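Local coordinates for putative cytochrome P450 hydroxylase (Chondromyces apiculatus DSM 436, PDB 6GMF), which probably acts as a heme-thiolate cytochrome P450 monooxygenase, using molecular oxygen to hydroxylate substrates such as terpenes, at residues 116-121 / 362-367; 244-249 / 388-393. All blocks are in the same frame, centred on the assembly; numbering follows the deposited sequence.

Contact 1: 116-121 / 362-367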
loop_
_atom_site.group_PDB
_atom_site.type_symbol
_atom_site.label_atom_id
_atom_site.label_comp_id
_atom_site.label_asym_id
_atom_site.label_seq_id
_atom_site.Cartn_x
_atom_site.Cartn_y
_atom_site.Cartn_z
ATOM N N GLU A 116 -16.476 -1.424 -15.658
ATOM C CA GLU A 116 -17.716 -1.747 -14.916
ATOM C C GLU A 116 -17.898 -0.759 -13.768
ATOM O O GLU A 116 -19.007 -0.345 -13.518
ATOM C CB GLU A 116 -17.593 -3.100 -14.243
ATOM C CG GLU A 116 -17.608 -4.240 -15.198
ATOM C CD GLU A 116 -17.534 -5.581 -14.497
ATOM O OE1 GLU A 116 -17.804 -5.594 -13.300
ATOM O OE2 GLU A 116 -17.160 -6.591 -15.168
ATOM N N LEU A 117 -16.816 -0.441 -13.076
ATOM C CA LEU A 117 -16.925 0.521 -11.959
ATOM C C LEU A 117 -17.365 1.875 -12.511
ATOM O O LEU A 117 -18.197 2.493 -11.904
ATOM C CB LEU A 117 -15.590 0.605 -11.218
ATOM C CG LEU A 117 -15.225 -0.664 -10.461
ATOM C CD1 LEU A 117 -13.827 -0.570 -9.913
ATOM C CD2 LEU A 117 -16.208 -0.919 -9.332
ATOM N N VAL A 118 -16.826 2.288 -13.646
ATOM C CA VAL A 118 -17.241 3.599 -14.214
ATOM C C VAL A 118 -18.666 3.483 -14.754
ATOM O O VAL A 118 -19.385 4.425 -14.634
ATOM C CB VAL A 118 -16.231 4.158 -15.225
ATOM C CG1 VAL A 118 -16.740 5.437 -15.856
ATOM C CG2 VAL A 118 -14.917 4.425 -14.519
ATOM N N ASP A 119 -19.089 2.304 -15.207
ATOM C CA ASP A 119 -20.500 2.120 -15.639
ATOM C C ASP A 119 -21.455 2.438 -14.483
ATOM O O ASP A 119 -22.490 2.927 -14.759
ATOM C CB ASP A 119 -20.737 0.702 -16.157
ATOM C CG ASP A 119 -20.157 0.457 -17.534
ATOM O OD1 ASP A 119 -19.710 1.406 -18.141
ATOM O OD2 ASP A 119 -20.099 -0.699 -17.930
ATOM N N GLY A 120 -21.106 2.101 -13.247
ATOM C CA GLY A 120 -21.944 2.425 -12.088
ATOM C C GLY A 120 -22.071 3.917 -11.846
ATOM O O GLY A 120 -22.917 4.274 -11.067
ATOM N N LEU A 121 -21.272 4.745 -12.521
ATOM C CA LEU A 121 -21.342 6.183 -12.308
ATOM C C LEU A 121 -22.301 6.851 -13.333
ATOM O O LEU A 121 -22.569 8.052 -13.223
ATOM C CB LEU A 121 -19.922 6.754 -12.419
ATOM C CG LEU A 121 -18.886 6.124 -11.483
ATOM C CD1 LEU A 121 -17.566 6.834 -11.595
ATOM C CD2 LEU A 121 -19.373 6.172 -10.049
ATOM N N ALA A 362 -10.458 8.941 -19.263
ATOM C CA ALA A 362 -11.026 8.859 -20.630
ATOM C C ALA A 362 -12.541 9.074 -20.588
ATOM O O ALA A 362 -13.099 9.771 -21.412
ATOM C CB ALA A 362 -10.702 7.538 -21.249
ATOM N N ARG A 363 -13.224 8.462 -19.620
ATOM C CA ARG A 363 -14.677 8.445 -19.630
ATOM C C ARG A 363 -15.314 9.609 -18.875
ATOM O O ARG A 363 -16.455 9.918 -19.127
ATOM C CB ARG A 363 -15.151 7.098 -19.102
ATOM C CG ARG A 363 -14.840 5.986 -20.083
ATOM C CD ARG A 363 -15.361 4.662 -19.602
ATOM N NE ARG A 363 -16.813 4.630 -19.526
ATOM C CZ ARG A 363 -17.496 3.673 -18.911
ATOM N NH1 ARG A 363 -16.865 2.604 -18.448
ATOM N NH2 ARG A 363 -18.804 3.793 -18.774
ATOM N N LEU A 364 -14.621 10.223 -17.917
ATOM C CA LEU A 364 -15.220 11.316 -17.161
ATOM C C LEU A 364 -14.808 12.631 -17.822
ATOM O O LEU A 364 -13.650 12.772 -18.204
ATOM C CB LEU A 364 -14.742 11.292 -15.706
ATOM C CG LEU A 364 -15.534 10.441 -14.713
ATOM C CD1 LEU A 364 -15.799 9.044 -15.223
ATOM C CD2 LEU A 364 -14.820 10.379 -13.371
ATOM N N GLY A 365 -15.748 13.580 -17.914
ATOM C CA GLY A 365 -15.470 14.941 -18.379
ATOM C C GLY A 365 -14.673 15.683 -17.333
ATOM O O GLY A 365 -13.782 15.098 -16.727
ATOM N N ASP A 366 -14.953 16.972 -17.152
ATOM C CA ASP A 366 -14.369 17.766 -16.097
ATOM C C ASP A 366 -14.616 17.089 -14.747
ATOM O O ASP A 366 -15.765 16.743 -14.420
ATOM C CB ASP A 366 -14.957 19.172 -16.052
ATOM C CG ASP A 366 -14.591 20.055 -17.231
ATOM O OD1 ASP A 366 -13.810 19.591 -18.113
ATOM O OD2 ASP A 366 -15.100 21.199 -17.263
ATOM N N ILE A 367 -13.529 16.869 -13.997
ATOM C CA ILE A 367 -13.582 16.264 -12.683
ATOM C C ILE A 367 -13.189 17.315 -11.659
ATOM O O ILE A 367 -12.127 17.937 -11.789
ATOM C CB ILE A 367 -12.641 15.045 -12.618
ATOM C CG1 ILE A 367 -12.958 14.045 -13.733
ATOM C CG2 ILE A 367 -12.688 14.391 -11.248
ATOM C CD1 ILE A 367 -11.792 13.170 -14.151
#

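Contact 2: 244-249 / 388-393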
loop_
_atom_site.group_PDB
_atom_site.type_symbol
_atom_site.label_atom_id
_atom_site.label_comp_id
_atom_site.label_asym_id
_atom_site.label_seq_id
_atom_site.Cartn_x
_atom_site.Cartn_y
_atom_site.Cartn_z
ATOM N N ASN A 244 -5.434 9.157 -3.777
ATOM C CA ASN A 244 -4.421 10.217 -3.679
ATOM C C ASN A 244 -4.138 10.833 -5.045
ATOM O O ASN A 244 -3.924 12.052 -5.094
ATOM C CB ASN A 244 -3.126 9.739 -3.046
ATOM C CG ASN A 244 -3.312 9.423 -1.578
ATOM O OD1 ASN A 244 -4.400 9.564 -1.053
ATOM N ND2 ASN A 244 -2.260 8.926 -0.943
ATOM N N ALA A 245 -4.132 10.040 -6.096
ATOM C CA ALA A 245 -3.945 10.526 -7.452
ATOM C C ALA A 245 -5.092 11.470 -7.781
ATOM O O ALA A 245 -4.864 12.515 -8.364
ATOM C CB ALA A 245 -3.912 9.364 -8.401
ATOM N N LEU A 246 -6.309 11.072 -7.409
ATOM C CA LEU A 246 -7.507 11.905 -7.733
ATOM C C LEU A 246 -7.437 13.221 -6.961
ATOM O O LEU A 246 -7.840 14.290 -7.469
ATOM C CB LEU A 246 -8.784 11.115 -7.440
ATOM C CG LEU A 246 -9.002 9.965 -8.414
ATOM C CD1 LEU A 246 -10.174 9.108 -7.996
ATOM C CD2 LEU A 246 -9.163 10.483 -9.844
ATOM N N VAL A 247 -6.936 13.174 -5.725
ATOM C CA VAL A 247 -6.759 14.367 -4.911
ATOM C C VAL A 247 -5.704 15.279 -5.563
ATOM O O VAL A 247 -5.965 16.487 -5.774
ATOM C CB VAL A 247 -6.401 14.050 -3.445
ATOM C CG1 VAL A 247 -5.892 15.298 -2.719
ATOM C CG2 VAL A 247 -7.564 13.447 -2.657
ATOM N N ALA A 248 -4.545 14.724 -5.919
ATOM C CA ALA A 248 -3.447 15.509 -6.527
ATOM C C ALA A 248 -3.931 16.101 -7.860
ATOM O O ALA A 248 -3.658 17.254 -8.190
ATOM C CB ALA A 248 -2.213 14.654 -6.674
ATOM N N LEU A 249 -4.608 15.300 -8.680
ATOM C CA LEU A 249 -4.978 15.794 -10.005
ATOM C C LEU A 249 -6.019 16.895 -9.856
ATOM O O LEU A 249 -5.900 17.900 -10.578
ATOM C CB LEU A 249 -5.495 14.661 -10.880
ATOM C CG LEU A 249 -4.422 13.681 -11.334
ATOM C CD1 LEU A 249 -5.045 12.424 -11.890
ATOM C CD2 LEU A 249 -3.486 14.314 -12.340
ATOM N N LEU A 388 -14.192 10.779 -0.780
ATOM C CA LEU A 388 -13.777 11.666 -1.826
ATOM C C LEU A 388 -14.939 11.898 -2.787
ATOM O O LEU A 388 -14.993 11.355 -3.901
ATOM C CB LEU A 388 -12.536 11.111 -2.549
ATOM C CG LEU A 388 -11.888 12.070 -3.559
ATOM C CD1 LEU A 388 -11.364 13.292 -2.830
ATOM C CD2 LEU A 388 -10.770 11.427 -4.360
ATOM N N PRO A 389 -15.915 12.744 -2.381
ATOM C CA PRO A 389 -17.000 13.135 -3.265
ATOM C C PRO A 389 -16.411 13.932 -4.429
ATOM O O PRO A 389 -15.717 14.939 -4.184
ATOM C CB PRO A 389 -17.922 13.947 -2.347
ATOM C CG PRO A 389 -17.616 13.454 -0.974
ATOM C CD PRO A 389 -16.106 13.262 -1.016
ATOM N N LEU A 390 -16.721 13.504 -5.662
ATOM C CA LEU A 390 -16.314 14.141 -6.872
ATOM C C LEU A 390 -17.521 14.573 -7.728
ATOM O O LEU A 390 -18.562 13.894 -7.778
ATOM C CB LEU A 390 -15.504 13.126 -7.682
ATOM C CG LEU A 390 -13.974 13.172 -7.575
ATOM C CD1 LEU A 390 -13.420 13.888 -6.344
ATOM C CD2 LEU A 390 -13.353 11.826 -7.814
ATOM N N ARG A 391 -17.327 15.638 -8.506
ATOM C CA ARG A 391 -18.303 16.077 -9.477
ATOM C C ARG A 391 -17.734 15.758 -10.858
ATOM O O ARG A 391 -16.623 16.172 -11.157
ATOM C CB ARG A 391 -18.594 17.565 -9.238
ATOM C CG ARG A 391 -19.373 18.309 -10.312
ATOM C CD ARG A 391 -19.619 19.754 -9.861
ATOM N NE ARG A 391 -19.804 19.892 -8.413
ATOM C CZ ARG A 391 -20.953 19.674 -7.769
ATOM N NH1 ARG A 391 -22.042 19.345 -8.447
ATOM N NH2 ARG A 391 -21.015 19.774 -6.451
ATOM N N ALA A 392 -18.455 14.935 -11.638
ATOM C CA ALA A 392 -18.118 14.669 -13.007
ATOM C C ALA A 392 -19.287 13.951 -13.689
ATOM O O ALA A 392 -20.129 13.318 -13.023
ATOM C CB ALA A 392 -16.868 13.825 -13.095
ATOM N N THR A 393 -19.264 14.043 -15.025
ATOM C CA THR A 393 -20.201 13.432 -15.958
ATOM C C THR A 393 -19.542 12.245 -16.650
ATOM O O THR A 393 -18.466 12.404 -17.201
ATOM C CB THR A 393 -20.569 14.374 -17.121
ATOM O OG1 THR A 393 -19.378 14.791 -17.797
ATOM C CG2 THR A 393 -21.324 15.609 -16.699
#

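Contact 1: 116-121 / 362-367
Arg363, the last helical residue of 346-363, reaches across to helix 107-119 and lays its guanidinium against Val118 while gripping Asp119 at the edge. OD1 of Asp119 takes both amino groups: NH2 of Arg363 at 2.6 Å, with an N-H...O angle of 149°, and NH1 of Arg363 at 3.1 Å in a weak, more bent bond. This salt bridge is lopsided, because one oxygen does the work and the carboxylate plane is turned 64° from the guanidinium plane. A bend at chi3 (65°) in an otherwise extended arginine chain turns the flat group so that CG1 of Val118 sits over its centre, 3.6 Å above the plane. That methyl lies anti to the backbone N of Val118 and also meets CD1 of Leu364 at 3.8 Å, so a compact branched residue serves both the flat face of the guanidinium, where no N-H points, and a leucine methyl. The buried guanidinium is further satisfied by the carbonyl oxygens of Ala395, through NE, and His115, through NH1. With an alanine here instead of Arg363, the Asp119 carboxylate would probably be left without this countercharge, and a gap would be likely to open beside Val118. Val118 also packs on Met356, Val359 and Leu360 of helix 346-363, Leu364 touches Phe127 of strand 126-128, and the C-terminal tail runs alongside through Val394 and Ala395.

Contact 2: 244-249 / 388-393
Leu388 drops its two methyls onto neighbouring residues of helix 220-251, Leu246 and Val247, in a helix-on-sheet packing within the cytochrome P450 fold. The helix is the long one that runs through the core of P450s; strand 389-391 is the middle strand of a small antiparallel sheet, between 126-128 and 368-369. No hydrogen bond joins the two segments, and the interface is built from aliphatic side chains alone, as suits a buried surface where a polar group would need a partner.

The fork of Leu388 divides the work. Its CG stands anti to the backbone N (chi1 -172°), which carries the isobutyl group out toward the helix. CD2 of Leu388 then comes against CB of Leu246 at 3.7 Å, close to the helix backbone, while CD1 of Leu388 meets CG2 of Val247 at 3.8 Å. The valine and leucine chains meet at a slant, and the same valine methyl is also 4.2 Å from CD2 of Leu388, so it faces both prongs of the fork. Beta-branching suits Val247 here, since it places a methyl next to the helix backbone.

Two residues after Leu388, inside strand 389-391, the side chain of Leu390 also leaves the main chain on the helix side, as expected of an extended chain. Arg369 of strand 368-369 touches Val247, Leu388 and Leu390, bordering the apolar cluster. The side chain of Leu246 is about 13 Å from the heme, so this is core packing rather than pocket lining. The chains of Leu246 and Leu390 cross at about a right angle and touch loosely, CD1 of Leu246 lying 4.2 Å from CD2 of Leu390.

The centres of contacts 1 and 2 lie 11 Å apart, on the same side of the chain's centre, and the two meet directly. Along the chain their segments alternate: 116-121, 244-249, 362-367, then 388-393. The chain leaves helix 346-363 through 362-367 and enters strand 368-369, which pairs with strand 389-391, so both contacts border the same three-stranded antiparallel sheet. Gly365 N probably hydrogen-bonds to Thr393 O at 3.0 Å, and Ala392 packs against Leu364 and Ile367. Helices 107-119 and 220-251, distant in sequence, are thereby linked through the C-terminal part of the chain, away from the annotated heme-binding residues.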